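Local coordinates for protein ParA (Salmonella enterica subsp. enterica serovar Newport str. SL317, PDB 3EZF) that probably acts as a plasmid-partition ATPase that, in its ADP-bound form, binds DNA through a winged helix-turn-helix and represses transcription of its own operon, at residues L132-L142 against E385-D393; A178-D186 against W219-L227. All coordinates share one frame; numbering follows the deposited sequence.

Contact 1. Residues L132-L142 against E385-D393. With SO4 (sulfate ion), chain E; SO4 (sulfate ion), chain G.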
loop_
_atom_site.group_PDB
_atom_site.type_symbol
_atom_site.label_atom_id
_atom_site.label_comp_id
_atom_site.label_asym_id
_atom_site.label_seq_id
_atom_site.Cartn_x
_atom_site.Cartn_y
_atom_site.Cartn_z
ATOM N N LEU A 132 10.170 -6.535 13.704
ATOM C CA LEU A 132 9.852 -7.132 14.991
ATOM C C LEU A 132 10.669 -8.417 15.095
ATOM O O LEU A 132 11.281 -8.709 16.120
ATOM C CB LEU A 132 8.366 -7.464 15.073
ATOM C CG LEU A 132 7.702 -7.180 16.418
ATOM C CD1 LEU A 132 6.373 -7.909 16.460
ATOM C CD2 LEU A 132 8.609 -7.622 17.562
ATOM N N ALA A 133 10.678 -9.188 14.019
ATOM C CA ALA A 133 11.434 -10.422 14.009
ATOM C C ALA A 133 12.894 -10.133 14.348
ATOM O O ALA A 133 13.507 -10.840 15.150
ATOM C CB ALA A 133 11.327 -11.081 12.650
ATOM N N HIS A 134 13.447 -9.093 13.734
ATOM C CA HIS A 134 14.834 -8.713 13.991
ATOM C C HIS A 134 15.066 -8.299 15.430
ATOM O O HIS A 134 16.064 -8.689 16.022
ATOM C CB HIS A 134 15.260 -7.592 13.043
ATOM C CG HIS A 134 15.638 -8.086 11.680
ATOM N ND1 HIS A 134 15.932 -7.241 10.627
ATOM C CD2 HIS A 134 15.792 -9.344 11.206
ATOM C CE1 HIS A 134 16.251 -7.960 9.571
ATOM N NE2 HIS A 134 16.176 -9.242 9.891
ATOM N N ALA A 135 14.136 -7.517 15.981
ATOM C CA ALA A 135 14.197 -7.050 17.367
ATOM C C ALA A 135 14.177 -8.241 18.322
ATOM O O ALA A 135 15.121 -8.450 19.093
ATOM C CB ALA A 135 13.005 -6.129 17.665
ATOM N N LEU A 136 13.093 -9.012 18.271
ATOM C CA LEU A 136 12.948 -10.188 19.119
ATOM C C LEU A 136 14.243 -11.021 19.131
ATOM O O LEU A 136 14.670 -11.519 20.168
ATOM C CB LEU A 136 11.764 -11.041 18.623
ATOM C CG LEU A 136 10.365 -10.432 18.818
ATOM C CD1 LEU A 136 9.284 -11.258 18.139
ATOM C CD2 LEU A 136 10.097 -10.342 20.301
ATOM N N ARG A 137 14.876 -11.127 17.968
ATOM C CA ARG A 137 16.089 -11.920 17.811
ATOM C C ARG A 137 17.299 -11.420 18.578
ATOM O O ARG A 137 17.884 -12.153 19.372
ATOM C CB ARG A 137 16.452 -12.033 16.325
ATOM C CG ARG A 137 17.001 -13.382 15.924
ATOM C CD ARG A 137 18.427 -13.600 16.382
ATOM N NE ARG A 137 18.703 -15.019 16.649
ATOM C CZ ARG A 137 19.854 -15.628 16.386
ATOM N NH1 ARG A 137 20.852 -14.958 15.829
ATOM N NH2 ARG A 137 20.015 -16.889 16.722
ATOM N N VAL A 138 17.674 -10.175 18.342
ATOM C CA VAL A 138 18.851 -9.624 18.976
ATOM C C VAL A 138 18.592 -8.946 20.297
ATOM O O VAL A 138 19.503 -8.354 20.866
ATOM C CB VAL A 138 19.530 -8.608 18.053
ATOM C CG1 VAL A 138 19.685 -9.195 16.661
ATOM C CG2 VAL A 138 18.715 -7.328 18.001
ATOM N N HIS A 139 17.368 -9.025 20.800
ATOM C CA HIS A 139 17.059 -8.363 22.060
ATOM C C HIS A 139 18.062 -8.671 23.161
ATOM O O HIS A 139 18.702 -9.723 23.168
ATOM C CB HIS A 139 15.667 -8.740 22.557
ATOM C CG HIS A 139 15.189 -7.894 23.698
ATOM N ND1 HIS A 139 14.579 -6.671 23.516
ATOM C CD2 HIS A 139 15.228 -8.097 25.039
ATOM C CE1 HIS A 139 14.256 -6.162 24.693
ATOM N NE2 HIS A 139 14.639 -7.008 25.629
ATOM N N GLN A 140 18.181 -7.736 24.097
ATOM C CA GLN A 140 19.089 -7.852 25.234
ATOM C C GLN A 140 18.799 -9.093 26.074
ATOM O O GLN A 140 19.616 -10.013 26.146
ATOM C CB GLN A 140 18.954 -6.613 26.126
ATOM C CG GLN A 140 19.473 -5.327 25.514
ATOM C CD GLN A 140 20.971 -5.188 25.686
ATOM O OE1 GLN A 140 21.732 -6.070 25.298
ATOM N NE2 GLN A 140 21.402 -4.080 26.275
ATOM N N ASP A 141 17.626 -9.102 26.708
ATOM C CA ASP A 141 17.227 -10.204 27.566
ATOM C C ASP A 141 16.479 -11.296 26.851
ATOM O O ASP A 141 15.682 -11.997 27.480
ATOM C CB ASP A 141 16.339 -9.730 28.716
ATOM C CG ASP A 141 16.214 -8.244 28.779
ATOM O OD1 ASP A 141 17.271 -7.571 28.757
ATOM O OD2 ASP A 141 15.059 -7.763 28.865
ATOM N N LEU A 142 16.716 -11.449 25.553
ATOM C CA LEU A 142 16.025 -12.486 24.812
ATOM C C LEU A 142 17.010 -13.375 24.104
ATOM O O LEU A 142 16.629 -14.435 23.621
ATOM C CB LEU A 142 15.049 -11.875 23.809
ATOM C CG LEU A 142 13.564 -11.707 24.181
ATOM C CD1 LEU A 142 13.388 -11.097 25.551
ATOM C CD2 LEU A 142 12.890 -10.833 23.128
ATOM N N GLU A 385 12.657 -1.175 22.234
ATOM C CA GLU A 385 13.111 -2.371 22.927
ATOM C C GLU A 385 12.054 -2.865 23.898
ATOM O O GLU A 385 11.673 -4.035 23.883
ATOM C CB GLU A 385 14.414 -2.094 23.679
ATOM C CG GLU A 385 15.578 -1.670 22.784
ATOM C CD GLU A 385 16.941 -1.876 23.444
ATOM O OE1 GLU A 385 17.964 -1.489 22.832
ATOM O OE2 GLU A 385 16.991 -2.431 24.568
ATOM N N ARG A 386 11.574 -1.964 24.741
ATOM C CA ARG A 386 10.552 -2.318 25.717
ATOM C C ARG A 386 9.278 -2.814 25.046
ATOM O O ARG A 386 8.508 -3.577 25.637
ATOM C CB ARG A 386 10.250 -1.119 26.617
ATOM C CG ARG A 386 10.225 0.207 25.885
ATOM C CD ARG A 386 10.573 1.335 26.830
ATOM N NE ARG A 386 11.830 1.066 27.524
ATOM C CZ ARG A 386 12.394 1.883 28.410
ATOM N NH1 ARG A 386 11.815 3.040 28.716
ATOM N NH2 ARG A 386 13.533 1.539 29.000
ATOM N N PHE A 387 9.058 -2.379 23.808
ATOM C CA PHE A 387 7.885 -2.805 23.061
ATOM C C PHE A 387 8.040 -4.276 22.693
ATOM O O PHE A 387 7.115 -5.072 22.869
ATOM C CB PHE A 387 7.733 -1.999 21.784
ATOM C CG PHE A 387 6.717 -2.570 20.849
ATOM C CD1 PHE A 387 5.361 -2.482 21.144
ATOM C CD2 PHE A 387 7.114 -3.260 19.705
ATOM C CE1 PHE A 387 4.414 -3.070 20.316
ATOM C CE2 PHE A 387 6.176 -3.853 18.869
ATOM C CZ PHE A 387 4.824 -3.760 19.174
ATOM N N THR A 388 9.213 -4.617 22.161
ATOM C CA THR A 388 9.521 -5.987 21.790
ATOM C C THR A 388 9.316 -6.880 23.018
ATOM O O THR A 388 8.517 -7.820 22.991
ATOM C CB THR A 388 10.977 -6.100 21.315
ATOM O OG1 THR A 388 11.192 -5.178 20.242
ATOM C CG2 THR A 388 11.273 -7.502 20.821
ATOM N N LYS A 389 10.036 -6.570 24.092
ATOM C CA LYS A 389 9.929 -7.326 25.332
ATOM C C LYS A 389 8.451 -7.516 25.679
ATOM O O LYS A 389 8.033 -8.600 26.092
ATOM C CB LYS A 389 10.637 -6.573 26.462
ATOM C CG LYS A 389 10.579 -7.263 27.830
ATOM C CD LYS A 389 11.615 -8.380 27.943
ATOM C CE LYS A 389 11.408 -9.211 29.197
ATOM N NZ LYS A 389 11.448 -8.389 30.438
ATOM N N ALA A 390 7.669 -6.452 25.497
ATOM C CA ALA A 390 6.232 -6.461 25.779
ATOM C C ALA A 390 5.497 -7.516 24.950
ATOM O O ALA A 390 4.713 -8.316 25.465
ATOM C CB ALA A 390 5.655 -5.087 25.502
ATOM N N VAL A 391 5.758 -7.510 23.652
ATOM C CA VAL A 391 5.142 -8.464 22.749
ATOM C C VAL A 391 5.603 -9.869 23.125
ATOM O O VAL A 391 4.794 -10.790 23.207
ATOM C CB VAL A 391 5.549 -8.161 21.288
ATOM C CG1 VAL A 391 4.742 -8.998 20.336
ATOM C CG2 VAL A 391 5.349 -6.687 20.992
ATOM N N PHE A 392 6.904 -10.029 23.366
ATOM C CA PHE A 392 7.442 -11.332 23.717
ATOM C C PHE A 392 6.815 -11.933 24.979
ATOM O O PHE A 392 6.512 -13.127 25.023
ATOM C CB PHE A 392 8.956 -11.253 23.888
ATOM C CG PHE A 392 9.589 -12.588 24.155
ATOM C CD1 PHE A 392 9.619 -13.120 25.448
ATOM C CD2 PHE A 392 10.084 -13.354 23.102
ATOM C CE1 PHE A 392 10.121 -14.395 25.687
ATOM C CE2 PHE A 392 10.590 -14.632 23.329
ATOM C CZ PHE A 392 10.608 -15.153 24.630
ATOM N N ASP A 393 6.614 -11.112 26.005
ATOM C CA ASP A 393 6.030 -11.605 27.247
ATOM C C ASP A 393 4.558 -11.982 27.094
ATOM O O ASP A 393 4.093 -12.932 27.727
ATOM C CB ASP A 393 6.230 -10.575 28.364
ATOM C CG ASP A 393 7.694 -10.349 28.674
ATOM O OD1 ASP A 393 8.380 -11.333 29.041
ATOM O OD2 ASP A 393 8.160 -9.196 28.541
HETATM S S SO4 E . 11.585 -11.787 32.040
HETATM O O1 SO4 E . 12.198 -12.999 32.616
HETATM O O2 SO4 E . 10.425 -11.388 32.857
HETATM O O3 SO4 E . 11.136 -12.070 30.665
HETATM O O4 SO4 E . 12.578 -10.695 32.017
HETATM S S SO4 G . 20.770 -19.327 13.679
HETATM O O1 SO4 G . 21.797 -20.356 13.435
HETATM O O2 SO4 G . 19.745 -19.863 14.593
HETATM O O3 SO4 G . 20.143 -18.944 12.400
HETATM O O4 SO4 G . 21.400 -18.142 14.282
#
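One face of the Phe392 ring carries Leu142, whose CG lies 4.1 Å from the centroid of the Phe392 ring, 14° off its normal, a CH-pi contact; Leu136 lies at the edge. With CG anti to the backbone N (chi1 -176°), Phe392 carries its ring toward these leucines, and it also stacks on His145. The His139 ring meets the Glu385 carbonyl at its edge, CE1 standing 3.4 Å from Glu385 O, while Lys389 passes at about a right angle. NE2 of His139 gives a weak bond to Asp141 OD2 (3.3 Å) within the turn that follows the helix, which helps hold the ring's orientation. Small residues suit the crossing itself: Ala135 CB packs against Thr388, whose hydroxyl is weakly hydrogen-bonded to Ala384 O. Lys389 NZ makes long salt bridges with Asp141 and Asp393. It also gives a hydrogen bond (3.0 Å) to O4 of a sulfate ion, which probably came from the crystallisation liquor. The helical segments 132-138 and 385-393 cross at -87°, nearly perpendicular, packing the C-terminal helix 378-400 on helix 129-138, which follows the first strand of the P-loop NTPase fold.

Contact 2. Residues A178-D186 against W219-L227. Unlike the reference sequence in segment 178-186: Asn184 (reference Asp). Unlike the reference sequence in segment 219-227: Arg220 (reference Glu), Glu221 (reference Asp), Glu224 (reference Lys).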
loop_
_atom_site.group_PDB
_atom_site.type_symbol
_atom_site.label_atom_id
_atom_site.label_comp_id
_atom_site.label_asym_id
_atom_site.label_seq_id
_atom_site.Cartn_x
_atom_site.Cartn_y
_atom_site.Cartn_z
ATOM N N ALA A 178 3.481 -17.810 -2.305
ATOM C CA ALA A 178 2.310 -18.229 -3.060
ATOM C C ALA A 178 2.685 -19.376 -3.991
ATOM O O ALA A 178 1.955 -20.352 -4.120
ATOM C CB ALA A 178 1.758 -17.061 -3.852
ATOM N N GLN A 179 3.843 -19.245 -4.624
ATOM C CA GLN A 179 4.340 -20.258 -5.538
ATOM C C GLN A 179 4.755 -21.527 -4.789
ATOM O O GLN A 179 4.384 -22.633 -5.196
ATOM C CB GLN A 179 5.511 -19.692 -6.336
ATOM C CG GLN A 179 5.124 -18.530 -7.255
ATOM C CD GLN A 179 6.327 -17.722 -7.747
ATOM O OE1 GLN A 179 6.165 -16.662 -8.360
ATOM N NE2 GLN A 179 7.535 -18.219 -7.477
ATOM N N ALA A 180 5.497 -21.377 -3.692
ATOM C CA ALA A 180 5.932 -22.532 -2.910
ATOM C C ALA A 180 4.749 -23.380 -2.466
ATOM O O ALA A 180 4.820 -24.610 -2.465
ATOM C CB ALA A 180 6.716 -22.089 -1.723
ATOM N N MET A 181 3.648 -22.736 -2.103
ATOM C CA MET A 181 2.467 -23.473 -1.661
ATOM C C MET A 181 1.886 -24.331 -2.775
ATOM O O MET A 181 1.420 -25.439 -2.548
ATOM C CB MET A 181 1.389 -22.508 -1.192
ATOM C CG MET A 181 1.772 -21.649 -0.016
ATOM S SD MET A 181 0.534 -20.290 0.248
ATOM C CE MET A 181 -0.689 -21.202 1.081
ATOM N N LEU A 182 1.896 -23.798 -3.984
ATOM C CA LEU A 182 1.342 -24.514 -5.125
ATOM C C LEU A 182 2.244 -25.640 -5.637
ATOM O O LEU A 182 1.755 -26.617 -6.211
ATOM C CB LEU A 182 1.033 -23.526 -6.262
ATOM C CG LEU A 182 -0.126 -22.550 -6.009
ATOM C CD1 LEU A 182 -0.266 -21.563 -7.179
ATOM C CD2 LEU A 182 -1.408 -23.348 -5.822
ATOM N N ASN A 183 3.550 -25.524 -5.404
ATOM C CA ASN A 183 4.485 -26.533 -5.886
ATOM C C ASN A 183 4.692 -27.749 -4.993
ATOM O O ASN A 183 5.617 -28.530 -5.221
ATOM C CB ASN A 183 5.840 -25.897 -6.185
ATOM C CG ASN A 183 5.734 -24.759 -7.161
ATOM O OD1 ASN A 183 4.962 -24.819 -8.112
ATOM N ND2 ASN A 183 6.521 -23.713 -6.940
ATOM N N ASN A 184 3.842 -27.924 -3.989
ATOM C CA ASN A 184 3.967 -29.070 -3.093
ATOM C C ASN A 184 5.446 -29.447 -2.842
ATOM O O ASN A 184 5.839 -30.600 -3.027
ATOM C CB ASN A 184 3.229 -30.260 -3.702
ATOM C CG ASN A 184 2.816 -31.280 -2.672
ATOM O OD1 ASN A 184 3.375 -31.340 -1.584
ATOM N ND2 ASN A 184 1.832 -32.100 -3.014
ATOM N N LEU A 185 6.256 -28.468 -2.434
ATOM C CA LEU A 185 7.675 -28.686 -2.154
ATOM C C LEU A 185 7.881 -29.530 -0.911
ATOM O O LEU A 185 6.938 -29.792 -0.159
ATOM C CB LEU A 185 8.392 -27.360 -1.963
ATOM C CG LEU A 185 8.237 -26.354 -3.098
ATOM C CD1 LEU A 185 9.200 -25.184 -2.852
ATOM C CD2 LEU A 185 8.525 -27.029 -4.429
ATOM N N ASP A 186 9.131 -29.928 -0.695
ATOM C CA ASP A 186 9.519 -30.769 0.438
ATOM C C ASP A 186 10.308 -29.960 1.458
ATOM O O ASP A 186 10.829 -28.888 1.148
ATOM C CB ASP A 186 10.378 -31.929 -0.067
ATOM C CG ASP A 186 11.554 -31.446 -0.914
ATOM O OD1 ASP A 186 12.677 -31.307 -0.381
ATOM O OD2 ASP A 186 11.351 -31.178 -2.118
ATOM N N TRP A 219 -6.588 -18.256 -7.582
ATOM C CA TRP A 219 -6.246 -19.260 -6.585
ATOM C C TRP A 219 -7.012 -20.582 -6.643
ATOM O O TRP A 219 -6.399 -21.629 -6.873
ATOM C CB TRP A 219 -6.347 -18.665 -5.170
ATOM C CG TRP A 219 -5.777 -19.585 -4.106
ATOM C CD1 TRP A 219 -6.486 -20.328 -3.204
ATOM C CD2 TRP A 219 -4.392 -19.905 -3.886
ATOM N NE1 TRP A 219 -5.634 -21.086 -2.440
ATOM C CE2 TRP A 219 -4.343 -20.843 -2.832
ATOM C CE3 TRP A 219 -3.190 -19.487 -4.472
ATOM C CZ2 TRP A 219 -3.141 -21.382 -2.358
ATOM C CZ3 TRP A 219 -1.995 -20.018 -4.004
ATOM C CH2 TRP A 219 -1.980 -20.954 -2.951
ATOM N N ARG A 220 -8.331 -20.556 -6.442
ATOM C CA ARG A 220 -9.101 -21.812 -6.447
ATOM C C ARG A 220 -8.831 -22.676 -7.654
ATOM O O ARG A 220 -8.539 -23.855 -7.565
ATOM C CB ARG A 220 -10.613 -21.567 -6.359
ATOM C CG ARG A 220 -11.394 -22.876 -6.312
ATOM C CD ARG A 220 -12.772 -22.741 -5.692
ATOM N NE ARG A 220 -13.806 -22.369 -6.656
ATOM C CZ ARG A 220 -14.202 -23.124 -7.684
ATOM N NH1 ARG A 220 -13.643 -24.311 -7.894
ATOM N NH2 ARG A 220 -15.167 -22.694 -8.499
ATOM N N GLU A 221 -8.976 -22.045 -8.794
ATOM C CA GLU A 221 -8.739 -22.630 -10.089
ATOM C C GLU A 221 -7.385 -23.441 -10.098
ATOM O O GLU A 221 -7.318 -24.630 -10.488
ATOM C CB GLU A 221 -8.701 -21.419 -11.060
ATOM C CG GLU A 221 -10.120 -20.872 -11.714
ATOM C CD GLU A 221 -10.961 -19.786 -10.804
ATOM O OE1 GLU A 221 -11.048 -19.596 -9.509
ATOM O OE2 GLU A 221 -11.654 -19.082 -11.534
ATOM N N LEU A 222 -6.303 -22.753 -9.715
ATOM C CA LEU A 222 -4.949 -23.335 -9.661
ATOM C C LEU A 222 -4.824 -24.460 -8.643
ATOM O O LEU A 222 -4.092 -25.424 -8.862
ATOM C CB LEU A 222 -3.905 -22.273 -9.302
ATOM C CG LEU A 222 -3.557 -21.278 -10.401
ATOM C CD1 LEU A 222 -2.715 -20.142 -9.843
ATOM C CD2 LEU A 222 -2.823 -22.000 -11.508
ATOM N N VAL A 223 -5.509 -24.324 -7.510
ATOM C CA VAL A 223 -5.434 -25.348 -6.483
ATOM C C VAL A 223 -6.049 -26.612 -7.044
ATOM O O VAL A 223 -5.572 -27.703 -6.776
ATOM C CB VAL A 223 -6.188 -24.924 -5.196
ATOM C CG1 VAL A 223 -6.144 -26.046 -4.158
ATOM C CG2 VAL A 223 -5.560 -23.663 -4.619
ATOM N N GLU A 224 -7.095 -26.455 -7.849
ATOM C CA GLU A 224 -7.789 -27.593 -8.455
ATOM C C GLU A 224 -6.914 -28.309 -9.467
ATOM O O GLU A 224 -7.091 -29.500 -9.720
ATOM C CB GLU A 224 -9.068 -27.131 -9.151
ATOM C CG GLU A 224 -9.983 -26.280 -8.289
ATOM C CD GLU A 224 -11.449 -26.455 -8.653
ATOM O OE1 GLU A 224 -12.010 -27.532 -8.329
ATOM O OE2 GLU A 224 -12.033 -25.528 -9.268
ATOM N N GLU A 225 -5.973 -27.571 -10.046
ATOM C CA GLU A 225 -5.049 -28.104 -11.044
ATOM C C GLU A 225 -3.835 -28.758 -10.391
ATOM O O GLU A 225 -3.632 -29.958 -10.505
ATOM C CB GLU A 225 -4.625 -26.959 -11.972
ATOM C CG GLU A 225 -3.532 -27.266 -12.963
ATOM C CD GLU A 225 -3.289 -26.101 -13.919
ATOM O OE1 GLU A 225 -2.283 -26.131 -14.670
ATOM O OE2 GLU A 225 -4.110 -25.155 -13.926
ATOM N N HIS A 226 -3.062 -27.951 -9.674
ATOM C CA HIS A 226 -1.843 -28.375 -8.994
ATOM C C HIS A 226 -1.997 -29.142 -7.697
ATOM O O HIS A 226 -1.103 -29.900 -7.328
ATOM C CB HIS A 226 -0.975 -27.156 -8.735
ATOM C CG HIS A 226 -0.489 -26.502 -9.985
ATOM N ND1 HIS A 226 0.627 -26.939 -10.664
ATOM C CD2 HIS A 226 -0.991 -25.476 -10.706
ATOM C CE1 HIS A 226 0.790 -26.207 -11.750
ATOM N NE2 HIS A 226 -0.182 -25.310 -11.798
ATOM N N LEU A 227 -3.103 -28.941 -6.995
ATOM C CA LEU A 227 -3.321 -29.630 -5.732
ATOM C C LEU A 227 -4.690 -30.271 -5.728
ATOM O O LEU A 227 -5.592 -29.832 -5.015
ATOM C CB LEU A 227 -3.194 -28.649 -4.569
ATOM C CG LEU A 227 -1.801 -28.056 -4.386
ATOM C CD1 LEU A 227 -1.856 -26.847 -3.469
ATOM C CD2 LEU A 227 -0.886 -29.115 -3.819
#
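Two helices at the periphery of the P-loop NTPase domain, 177-182 and 219-226, meet here where Leu182 lies against Trp219. The axes of segments 178-182 and 219-226 lie 34° from parallel and 11.3 Å apart at closest, a separation wide enough for large side chains to fill. Leu182 does most of the filling. Its CG is 3.7 Å from Trp219 CZ3, and its CD2 makes an off-centre CH-pi contact with the six-membered ring of Trp219, 29° from the normal; CD1 touches both the Trp219 ring and Leu222 CD1, the latter at 3.9 Å, the two leucines crossing at about a right angle. Trp219 holds CG anti to its own N (chi1 -170°), which carries the long indole across the wide gap between the axes. At the indole edge lie Ala178 O, in the ring plane, and Met181 CB, 4.1 Å from Trp219 CH2; Met181 SD sits obliquely 5.2 Å from the six-ring centroid, a Met-aromatic contact. Within the second helix, Val223 CG2 lies over one face of the indole. Where the helices end, Leu227 CD1 rests 3.7 Å from Met181 O, and His226 CB approaches Leu182 O. Helix 235-241 packs against Met181 from outside the pair. The two segments are thus joined by dispersion and aromatic contacts, with shape setting the fit, while the indole N-H, a polar group in a buried residue, is satisfied by the Gln232 carbonyl.

Both contacts pair helices outside the central parallel sheet and share none of their elements. Their centres are 35 Å apart, on opposite sides of the chain's centre, and in sequence contact 2 is nested inside the loop that contact 1 closes. Contact 1 lies nearer the middle, about 12 Å from the chain's centre against 23 Å, and joins parts distant in sequence; contact 2 joins helices only some thirty residues apart. Each is partly buried. Aromatic rings receiving aliphatic groups are common to both, yet contact 1 adds a charged border of lysine and aspartate, whereas contact 2 meets almost wholly through apolar groups.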